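Local coordinates for type II restriction enzyme AgeI (Thalassobius gelatinovorus, PDB 5DWA), which recognises the double-stranded DNA sequence 5'-ACCGGT-3' and cleaves it after the first A, being an endonuclease of the PD-(D/E)XK type, at residues A[64-69]-A[197-201]; A[60-65]-A[240-244]; A[96-100]-A[165-169]. Where two conformers were deposited one is given. Residue numbers count along the deposited sequence, not the author numbering.

Contact 1. Residues A[64-69]-A[197-201]; sequences SDLWHH and LDVKS. With nucleotides of chain C.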
loop_
_atom_site.group_PDB
_atom_site.type_symbol
_atom_site.label_atom_id
_atom_site.label_comp_id
_atom_site.label_asym_id
_atom_site.label_seq_id
_atom_site.Cartn_x
_atom_site.Cartn_y
_atom_site.Cartn_z
ATOM N N SER A 64 5.421 -9.581 -18.539
ATOM C CA SER A 64 5.552 -9.460 -17.092
ATOM C C SER A 64 6.930 -9.933 -16.621
ATOM O O SER A 64 7.504 -9.352 -15.699
ATOM C CB SER A 64 4.444 -10.243 -16.394
ATOM O OG SER A 64 4.422 -9.981 -15.005
ATOM N N ASP A 65 7.461 -10.970 -17.268
ATOM C CA ASP A 65 8.804 -11.459 -16.952
ATOM C C ASP A 65 9.881 -10.476 -17.404
ATOM O O ASP A 65 10.897 -10.322 -16.732
ATOM C CB ASP A 65 9.056 -12.832 -17.594
ATOM C CG ASP A 65 8.399 -13.968 -16.832
ATOM O OD1 ASP A 65 7.534 -13.707 -15.974
ATOM O OD2 ASP A 65 8.749 -15.135 -17.102
ATOM N N LEU A 66 9.661 -9.793 -18.526
ATOM C CA LEU A 66 10.625 -8.792 -18.959
ATOM C C LEU A 66 10.678 -7.655 -17.952
ATOM O O LEU A 66 11.737 -7.113 -17.659
ATOM C CB LEU A 66 10.287 -8.246 -20.343
ATOM C CG LEU A 66 10.440 -9.219 -21.511
ATOM C CD1 LEU A 66 9.943 -8.577 -22.790
ATOM C CD2 LEU A 66 11.903 -9.629 -21.652
ATOM N N TRP A 67 9.520 -7.284 -17.421
ATOM C CA TRP A 67 9.478 -6.224 -16.426
ATOM C C TRP A 67 10.150 -6.662 -15.130
ATOM O O TRP A 67 10.982 -5.946 -14.573
ATOM C CB TRP A 67 8.031 -5.825 -16.154
ATOM C CG TRP A 67 7.837 -4.625 -15.299
ATOM C CD1 TRP A 67 7.830 -4.567 -13.935
ATOM C CD2 TRP A 67 7.580 -3.300 -15.763
ATOM N NE1 TRP A 67 7.586 -3.272 -13.518
ATOM C CE2 TRP A 67 7.430 -2.480 -14.625
ATOM C CE3 TRP A 67 7.450 -2.731 -17.037
ATOM C CZ2 TRP A 67 7.165 -1.104 -14.731
ATOM C CZ3 TRP A 67 7.174 -1.373 -17.138
ATOM C CH2 TRP A 67 7.031 -0.574 -15.987
ATOM N N HIS A 68 9.769 -7.845 -14.653
ATOM C CA HIS A 68 10.143 -8.291 -13.320
ATOM C C HIS A 68 11.522 -8.926 -13.247
ATOM O O HIS A 68 12.249 -8.687 -12.286
ATOM C CB HIS A 68 9.096 -9.281 -12.793
ATOM C CG HIS A 68 9.380 -9.788 -11.415
ATOM N ND1 HIS A 68 9.551 -8.951 -10.334
ATOM C CD2 HIS A 68 9.525 -11.049 -10.944
ATOM C CE1 HIS A 68 9.792 -9.676 -9.256
ATOM N NE2 HIS A 68 9.780 -10.951 -9.599
ATOM N N HIS A 69 11.874 -9.746 -14.237
ATOM C CA HIS A 69 13.144 -10.472 -14.187
ATOM C C HIS A 69 14.268 -9.740 -14.910
ATOM O O HIS A 69 15.437 -10.049 -14.684
ATOM C CB HIS A 69 13.012 -11.888 -14.781
ATOM C CG HIS A 69 12.198 -12.828 -13.947
ATOM N ND1 HIS A 69 12.309 -12.900 -12.577
ATOM C CD2 HIS A 69 11.270 -13.751 -14.297
ATOM C CE1 HIS A 69 11.481 -13.816 -12.114
ATOM N NE2 HIS A 69 10.838 -14.350 -13.139
ATOM N N LEU A 197 0.410 -5.804 -15.124
ATOM C CA LEU A 197 1.430 -6.768 -15.506
ATOM C C LEU A 197 1.311 -8.028 -14.651
ATOM O O LEU A 197 1.994 -9.025 -14.923
ATOM C CB LEU A 197 2.827 -6.162 -15.367
ATOM C CG LEU A 197 3.084 -4.979 -16.297
ATOM C CD1 LEU A 197 4.492 -4.480 -16.097
ATOM C CD2 LEU A 197 2.850 -5.387 -17.739
ATOM N N ASP A 198 0.459 -7.970 -13.625
ATOM C CA ASP A 198 0.213 -9.097 -12.711
ATOM C C ASP A 198 1.536 -9.731 -12.285
ATOM O O ASP A 198 1.726 -10.942 -12.407
ATOM C CB ASP A 198 -0.706 -10.139 -13.365
ATOM C CG ASP A 198 -1.211 -11.201 -12.373
ATOM O OD1 ASP A 198 -1.186 -10.957 -11.147
ATOM O OD2 ASP A 198 -1.653 -12.276 -12.831
ATOM N N VAL A 199 2.459 -8.894 -11.825
ATOM C CA VAL A 199 3.752 -9.376 -11.356
ATOM C C VAL A 199 3.656 -9.944 -9.948
ATOM O O VAL A 199 3.210 -9.258 -9.024
ATOM C CB VAL A 199 4.813 -8.260 -11.355
ATOM C CG1 VAL A 199 6.094 -8.730 -10.631
ATOM C CG2 VAL A 199 5.134 -7.820 -12.770
ATOM N N LYS A 200 4.073 -11.196 -9.790
ATOM C CA LYS A 200 4.361 -11.758 -8.471
ATOM C C LYS A 200 5.150 -13.034 -8.626
ATOM O O LYS A 200 4.657 -14.021 -9.176
ATOM C CB LYS A 200 3.101 -12.051 -7.655
ATOM C CG LYS A 200 3.376 -12.656 -6.264
ATOM C CD LYS A 200 4.193 -11.715 -5.369
ATOM C CE LYS A 200 4.323 -12.278 -3.946
ATOM N NZ LYS A 200 5.063 -11.349 -3.032
ATOM N N SER A 201 6.382 -13.016 -8.141
ATOM C CA SER A 201 7.162 -14.240 -8.013
ATOM C C SER A 201 7.646 -14.333 -6.582
ATOM O O SER A 201 7.878 -13.315 -5.932
ATOM C CB SER A 201 8.340 -14.265 -8.986
ATOM O OG SER A 201 9.434 -13.523 -8.478
ATOM P P DT C 9 13.268 -11.637 1.443
ATOM O OP1 DT C 9 14.555 -11.388 2.116
ATOM O OP2 DT C 9 13.088 -12.827 0.574
ATOM O "O5'" DT C 9 12.132 -11.627 2.551
ATOM C "C5'" DT C 9 11.978 -10.496 3.367
ATOM C "C4'" DT C 9 10.673 -10.579 4.114
ATOM O "O4'" DT C 9 9.591 -10.624 3.180
ATOM C "C3'" DT C 9 10.501 -11.818 4.994
ATOM O "O3'" DT C 9 10.503 -11.397 6.340
ATOM C "C2'" DT C 9 9.141 -12.420 4.552
ATOM C "C1'" DT C 9 8.515 -11.265 3.795
ATOM N N1 DT C 9 7.580 -11.627 2.711
ATOM C C2 DT C 9 6.283 -11.198 2.786
ATOM O O2 DT C 9 5.836 -10.602 3.750
ATOM N N3 DT C 9 5.519 -11.506 1.695
ATOM C C4 DT C 9 5.926 -12.163 0.549
ATOM O O4 DT C 9 5.165 -12.387 -0.386
ATOM C C5 DT C 9 7.306 -12.574 0.528
ATOM C C7 DT C 9 7.860 -13.308 -0.658
ATOM C C6 DT C 9 8.062 -12.273 1.590
ATOM P P DG C 8 10.481 -9.152 -4.548
ATOM O OP1 DG C 8 11.543 -8.681 -5.473
ATOM O OP2 DG C 8 9.510 -10.163 -5.025
ATOM O "O5'" DG C 8 11.208 -9.672 -3.242
ATOM C "C5'" DG C 8 12.131 -8.800 -2.593
ATOM C "C4'" DG C 8 12.044 -8.938 -1.087
ATOM O "O4'" DG C 8 10.771 -8.428 -0.608
ATOM C "C3'" DG C 8 12.158 -10.352 -0.571
ATOM O "O3'" DG C 8 12.945 -10.308 0.604
ATOM C "C2'" DG C 8 10.689 -10.759 -0.309
ATOM C "C1'" DG C 8 10.058 -9.444 0.101
ATOM N N9 DG C 8 8.658 -9.286 -0.273
ATOM C C8 DG C 8 8.076 -9.595 -1.479
ATOM N N7 DG C 8 6.803 -9.263 -1.541
ATOM C C5 DG C 8 6.558 -8.654 -0.319
ATOM C C6 DG C 8 5.371 -8.094 0.193
ATOM O O6 DG C 8 4.282 -7.988 -0.372
ATOM N N1 DG C 8 5.540 -7.597 1.483
ATOM C C2 DG C 8 6.716 -7.635 2.196
ATOM N N2 DG C 8 6.699 -7.098 3.438
ATOM N N3 DG C 8 7.834 -8.164 1.723
ATOM C C4 DG C 8 7.680 -8.657 0.471
#
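Three side chains of the helical segment 64-69, all with chi1 in the t well, reach the irregular segment 197-201. At S64 this rotamer brings OG within 2.6 Å of O of L197, to which it donates a hydrogen bond; the same OG also bonds to N211 and lies 3.2 Å from CG2 of V199. L197, with chi1 m and chi2 t, extends CD1 over the W67 indole: CD1 is 3.6 Å from the centroid of the five-membered ring, 25° off its normal, a CH-pi contact. F51 meets the W67 ring edge-to-face. V199, chi1 t, sets its other methyl, CG1, over the H68 imidazole, 3.8 Å from the ring centroid and 28° off the normal. At the edge of that ring, NE2 of H68 shares a hydrogen bond of 2.8 Å with OG of S201, whose chi1 is p.

Segment 197-201 follows strand 191-196 of the central sheet, the core of this PD-(D/E)XK nuclease, and heads for the DNA. A turn at D198, with positive phi and psi (46°/51°), redirects the chain; the D198 carboxylate bonds to T244 and to the backbone N of E214. K200 then points away from the helix. Its chain, with chi2 p and the other chi angles t, carries NZ to the major-groove edges of the last two bases of the recognition sequence: NZ donates to O4 of DT9 of chain C at 2.8 Å and lies 3.1 Å from N7 of DG8 of chain C. OP2 of DG8 of chain C lies at the edge of the H68 ring, near its plane.

Contact 2. Residues A[60-65]-A[240-244]; sequences DANPSD and YNLRT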
loop_
_atom_site.group_PDB
_atom_site.type_symbol
_atom_site.label_atom_id
_atom_site.label_comp_id
_atom_site.label_asym_id
_atom_site.label_seq_id
_atom_site.Cartn_x
_atom_site.Cartn_y
_atom_site.Cartn_z
ATOM N N ASP A 60 7.773 -12.541 -28.153
ATOM C CA ASP A 60 7.186 -13.797 -27.704
ATOM C C ASP A 60 7.450 -14.055 -26.229
ATOM O O ASP A 60 6.943 -15.022 -25.656
ATOM C CB ASP A 60 7.716 -14.960 -28.541
ATOM C CG ASP A 60 7.273 -14.879 -29.984
ATOM O OD1 ASP A 60 6.178 -14.333 -30.239
ATOM O OD2 ASP A 60 8.018 -15.357 -30.865
ATOM N N ALA A 61 8.243 -13.185 -25.615
ATOM C CA ALA A 61 8.560 -13.326 -24.206
ATOM C C ALA A 61 7.370 -12.872 -23.378
ATOM O O ALA A 61 6.525 -12.111 -23.858
ATOM C CB ALA A 61 9.798 -12.528 -23.851
ATOM N N ASN A 62 7.304 -13.348 -22.144
ATOM C CA ASN A 62 6.287 -12.905 -21.208
ATOM C C ASN A 62 6.599 -11.467 -20.788
ATOM O O ASN A 62 7.620 -11.206 -20.152
ATOM C CB ASN A 62 6.234 -13.853 -20.001
ATOM C CG ASN A 62 5.105 -13.530 -19.041
ATOM O OD1 ASN A 62 4.584 -12.412 -19.025
ATOM N ND2 ASN A 62 4.715 -14.515 -18.235
ATOM N N PRO A 63 5.715 -10.521 -21.148
ATOM C CA PRO A 63 5.997 -9.116 -20.840
ATOM C C PRO A 63 6.218 -8.900 -19.347
ATOM O O PRO A 63 7.108 -8.165 -18.933
ATOM C CB PRO A 63 4.733 -8.393 -21.324
ATOM C CG PRO A 63 4.167 -9.291 -22.383
ATOM C CD PRO A 63 4.460 -10.687 -21.896
ATOM N N SER A 64 5.421 -9.581 -18.539
ATOM C CA SER A 64 5.552 -9.460 -17.092
ATOM C C SER A 64 6.930 -9.933 -16.621
ATOM O O SER A 64 7.504 -9.352 -15.699
ATOM C CB SER A 64 4.444 -10.243 -16.394
ATOM O OG SER A 64 4.422 -9.981 -15.005
ATOM N N ASP A 65 7.461 -10.970 -17.268
ATOM C CA ASP A 65 8.804 -11.459 -16.952
ATOM C C ASP A 65 9.881 -10.476 -17.404
ATOM O O ASP A 65 10.897 -10.322 -16.732
ATOM C CB ASP A 65 9.056 -12.832 -17.594
ATOM C CG ASP A 65 8.399 -13.968 -16.832
ATOM O OD1 ASP A 65 7.534 -13.707 -15.974
ATOM O OD2 ASP A 65 8.749 -15.135 -17.102
ATOM N N TYR A 240 -0.895 -8.597 -18.710
ATOM C CA TYR A 240 0.180 -8.839 -19.662
ATOM C C TYR A 240 1.179 -9.826 -19.086
ATOM O O TYR A 240 2.334 -9.888 -19.504
ATOM C CB TYR A 240 0.846 -7.519 -20.055
ATOM C CG TYR A 240 -0.164 -6.574 -20.656
ATOM C CD1 TYR A 240 -0.763 -5.579 -19.886
ATOM C CD2 TYR A 240 -0.571 -6.721 -21.977
ATOM C CE1 TYR A 240 -1.719 -4.726 -20.436
ATOM C CE2 TYR A 240 -1.526 -5.878 -22.528
ATOM C CZ TYR A 240 -2.091 -4.884 -21.749
ATOM O OH TYR A 240 -3.049 -4.049 -22.288
ATOM N N ASN A 241 0.711 -10.596 -18.111
ATOM C CA ASN A 241 1.439 -11.779 -17.681
ATOM C C ASN A 241 0.862 -12.960 -18.435
ATOM O O ASN A 241 -0.288 -13.325 -18.207
ATOM C CB ASN A 241 1.308 -11.982 -16.170
ATOM C CG ASN A 241 2.215 -13.078 -15.642
ATOM O OD1 ASN A 241 2.573 -14.005 -16.367
ATOM N ND2 ASN A 241 2.596 -12.973 -14.371
ATOM N N LEU A 242 1.648 -13.561 -19.330
ATOM C CA LEU A 242 1.147 -14.688 -20.116
ATOM C C LEU A 242 0.706 -15.880 -19.250
ATOM O O LEU A 242 -0.010 -16.755 -19.732
ATOM C CB LEU A 242 2.200 -15.143 -21.125
ATOM C CG LEU A 242 2.651 -14.074 -22.121
ATOM C CD1 LEU A 242 3.638 -14.660 -23.140
ATOM C CD2 LEU A 242 1.446 -13.445 -22.812
ATOM N N ARG A 243 1.124 -15.911 -17.981
ATOM C CA ARG A 243 0.701 -16.970 -17.054
ATOM C C ARG A 243 -0.637 -16.718 -16.368
ATOM O O ARG A 243 -1.196 -17.624 -15.748
ATOM C CB ARG A 243 1.763 -17.193 -15.978
ATOM C CG ARG A 243 3.058 -17.731 -16.533
ATOM C CD ARG A 243 3.981 -18.206 -15.426
ATOM N NE ARG A 243 5.323 -18.360 -15.960
ATOM C CZ ARG A 243 6.152 -17.341 -16.173
ATOM N NH1 ARG A 243 5.777 -16.098 -15.871
ATOM N NH2 ARG A 243 7.353 -17.552 -16.687
ATOM N N THR A 244 -1.155 -15.494 -16.471
ATOM C CA THR A 244 -2.463 -15.192 -15.919
ATOM C C THR A 244 -3.504 -16.059 -16.612
ATOM O O THR A 244 -3.498 -16.175 -17.837
ATOM C CB THR A 244 -2.840 -13.702 -16.107
ATOM O OG1 THR A 244 -1.841 -12.866 -15.503
ATOM C CG2 THR A 244 -4.201 -13.411 -15.489
#
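N62, L242 and R243 are central where the start of helix 63-78 meets the loop after strand 236-239. N62 is the N-cap: its OD1 accepts from N of S64 at 3.0 Å. Its chi1 t rotamer also turns the amide across the interface, where OD1 accepts from N of L242 at 3.2 Å and ND2 of N62 donates to OD1 of N241 at 2.9 Å, almost linearly. That N241 oxygen also takes N of R243 at 2.9 Å, an Asx turn within the type I beta turn 241-244. L242 points toward segment 60-65, its CG 3.8 Å from CD of P63 and its CD1 3.9 Å from O of A61. R243 lays its guanidinium edge against D65 in a two-pronged salt bridge, NH1 of R243 to OD1 of D65 at 3.0 Å and NH2 of R243 to OD2 of D65 at 2.8 Å; N211 also bonds to OD1 of D65. A weak hydrogen bond runs from N of S64 to O of Y240, 3.2 Å. One asparagine thus caps the helix and pairs with the loop, and an ion pair closes the first helical turn onto the beta turn, so matched donors and acceptors specify the join, with L242 on P63 adding an apolar patch.

Contact 3. Residues A[96-100]-A[165-169]; sequences FEVAL and IHAKV
Helix segment 96-100 crosses strand 165-168 at a signed angle of 124° between N-to-C directions, the two axes 8.9 Å apart at closest approach. The helix is regular (L100 N to F96 O, 2.9 Å). The strand is extended through K168, and V169 then takes helical angles (-60°/-45°). In register, CA of E97 lies 6.5 Å from CA of A167 and CA of F96 lies 6.8 Å from CA of V169, so L100 falls toward I165. Along the strand I165 and A167 point CA-to-CB at the helix, H166 and K168 away.

The methyl of A167 is the bump that enters a shallow hollow on the helix, walled by F96, E97 and L100. F96 (chi1 t, chi2 45°) brings CD2 to 3.9 Å from CB of A167; L100 (chi1 m, chi2 t) brings CD1 to 3.8 Å from the same CB; CG of E97 (chi1 m, chi2 t) comes to 4.2 Å from it. In the PD-(D/E)XK fold this is a helix lying on the central sheet, and K168, whose NZ forms a salt bridge with D178, stands on the strand where the motif's lysine would be expected, with D142 bonded to N of A167 and touched by E97, which is consistent with the active-site end of that sheet.

Beyond that methyl the larger side chains meet one another: CD1 of L100 reaches CG2 of I165 at 4.4 Å, and CB of F96 meets CG2 of V169 (chi1 t) at 3.9 Å. The F96 ring runs obliquely past the strand end, CE2 of F96 3.8 Å from O of K168. No hydrogen bond crosses. V169 also packs on a DNA phosphate.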
loop_
_atom_site.group_PDB
_atom_site.type_symbol
_atom_site.label_atom_id
_atom_site.label_comp_id
_atom_site.label_asym_id
_atom_site.label_seq_id
_atom_site.Cartn_x
_atom_site.Cartn_y
_atom_site.Cartn_z
ATOM N N PHE A 96 4.892 2.233 -15.851
ATOM C CA PHE A 96 3.926 1.387 -16.544
ATOM C C PHE A 96 2.849 2.254 -17.226
ATOM O O PHE A 96 2.414 1.959 -18.344
ATOM C CB PHE A 96 3.316 0.372 -15.569
ATOM C CG PHE A 96 2.336 -0.573 -16.206
ATOM C CD1 PHE A 96 2.609 -1.187 -17.415
ATOM C CD2 PHE A 96 1.139 -0.855 -15.572
ATOM C CE1 PHE A 96 1.694 -2.066 -17.984
ATOM C CE2 PHE A 96 0.214 -1.726 -16.134
ATOM C CZ PHE A 96 0.491 -2.331 -17.342
ATOM N N GLU A 97 2.433 3.331 -16.563
ATOM C CA GLU A 97 1.556 4.320 -17.206
ATOM C C GLU A 97 2.183 4.868 -18.495
ATOM O O GLU A 97 1.522 4.932 -19.535
ATOM C CB GLU A 97 1.258 5.476 -16.267
ATOM C CG GLU A 97 0.612 5.050 -14.957
ATOM C CD GLU A 97 0.417 6.246 -14.055
ATOM O OE1 GLU A 97 -0.434 7.094 -14.381
ATOM O OE2 GLU A 97 1.140 6.364 -13.047
ATOM N N VAL A 98 3.448 5.284 -18.415
ATOM C CA VAL A 98 4.172 5.771 -19.595
ATOM C C VAL A 98 4.136 4.742 -20.716
ATOM O O VAL A 98 3.864 5.070 -21.864
ATOM C CB VAL A 98 5.644 6.109 -19.264
ATOM C CG1 VAL A 98 6.460 6.328 -20.551
ATOM C CG2 VAL A 98 5.719 7.338 -18.385
ATOM N N ALA A 99 4.411 3.491 -20.375
ATOM C CA ALA A 99 4.458 2.424 -21.365
ATOM C C ALA A 99 3.085 2.159 -21.994
ATOM O O ALA A 99 2.999 1.942 -23.201
ATOM C CB ALA A 99 5.011 1.151 -20.738
ATOM N N LEU A 100 2.019 2.176 -21.194
ATOM C CA LEU A 100 0.672 1.964 -21.725
ATOM C C LEU A 100 0.316 3.028 -22.765
ATOM O O LEU A 100 -0.210 2.713 -23.836
ATOM C CB LEU A 100 -0.372 1.975 -20.605
ATOM C CG LEU A 100 -0.446 0.710 -19.763
ATOM C CD1 LEU A 100 -1.349 0.977 -18.558
ATOM C CD2 LEU A 100 -0.978 -0.447 -20.593
ATOM N N ILE A 165 -8.129 4.160 -16.699
ATOM C CA ILE A 165 -7.382 2.927 -16.443
ATOM C C ILE A 165 -6.749 2.953 -15.049
ATOM O O ILE A 165 -6.109 3.939 -14.680
ATOM C CB ILE A 165 -6.275 2.712 -17.496
ATOM C CG1 ILE A 165 -6.870 2.726 -18.909
ATOM C CG2 ILE A 165 -5.533 1.407 -17.234
ATOM C CD1 ILE A 165 -5.829 2.569 -19.999
ATOM N N HIS A 166 -6.965 1.883 -14.276
ATOM C CA HIS A 166 -6.229 1.610 -13.060
ATOM C C HIS A 166 -5.061 0.745 -13.462
ATOM O O HIS A 166 -5.252 -0.421 -13.811
ATOM C CB HIS A 166 -7.138 0.908 -12.061
ATOM C CG HIS A 166 -8.406 1.653 -11.830
ATOM N ND1 HIS A 166 -8.549 2.569 -10.812
ATOM C CD2 HIS A 166 -9.571 1.673 -12.526
ATOM C CE1 HIS A 166 -9.755 3.106 -10.877
ATOM N NE2 HIS A 166 -10.390 2.589 -11.916
ATOM N N ALA A 167 -3.866 1.332 -13.459
ATOM C CA ALA A 167 -2.674 0.664 -13.959
ATOM C C ALA A 167 -1.856 0.184 -12.778
ATOM O O ALA A 167 -1.518 0.971 -11.896
ATOM C CB ALA A 167 -1.853 1.603 -14.832
ATOM N N LYS A 168 -1.585 -1.113 -12.727
ATOM C CA LYS A 168 -0.820 -1.664 -11.617
ATOM C C LYS A 168 0.164 -2.678 -12.141
ATOM O O LYS A 168 -0.222 -3.618 -12.824
ATOM C CB LYS A 168 -1.723 -2.340 -10.575
ATOM C CG LYS A 168 -2.989 -1.582 -10.235
ATOM C CD LYS A 168 -3.585 -2.078 -8.940
ATOM C CE LYS A 168 -2.857 -1.495 -7.736
ATOM N NZ LYS A 168 -3.106 -0.031 -7.588
ATOM N N VAL A 169 1.435 -2.496 -11.828
ATOM C CA VAL A 169 2.404 -3.537 -12.141
ATOM C C VAL A 169 2.031 -4.827 -11.414
ATOM O O VAL A 169 2.016 -5.905 -12.007
ATOM C CB VAL A 169 3.817 -3.121 -11.748
ATOM C CG1 VAL A 169 4.766 -4.331 -11.772
ATOM C CG2 VAL A 169 4.309 -2.000 -12.656
#

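From the N terminus, residues 60-65, the cap and first turn of helix 63-78, open contact 2, and 64-69 open contact 1. Helix 84-109 follows and begins contact 3, which closes first, on the end of strand 159-168. Contact 1 closes next, just after the neighbouring parallel strand 191-196, and contact 2 last, after strand 236-239. Contacts 1 and 2 thus set out from one overlapping stretch, and contact 3 lies wholly within both loops. Consecutive helices are tied to the ends of three adjacent strands of the mixed sheet. Contact 1 touches both others: N of V199 lies 3.0 Å from O of V169, and O of D198 lies 3.0 Å from ND2 of N241, both probable hydrogen bonds.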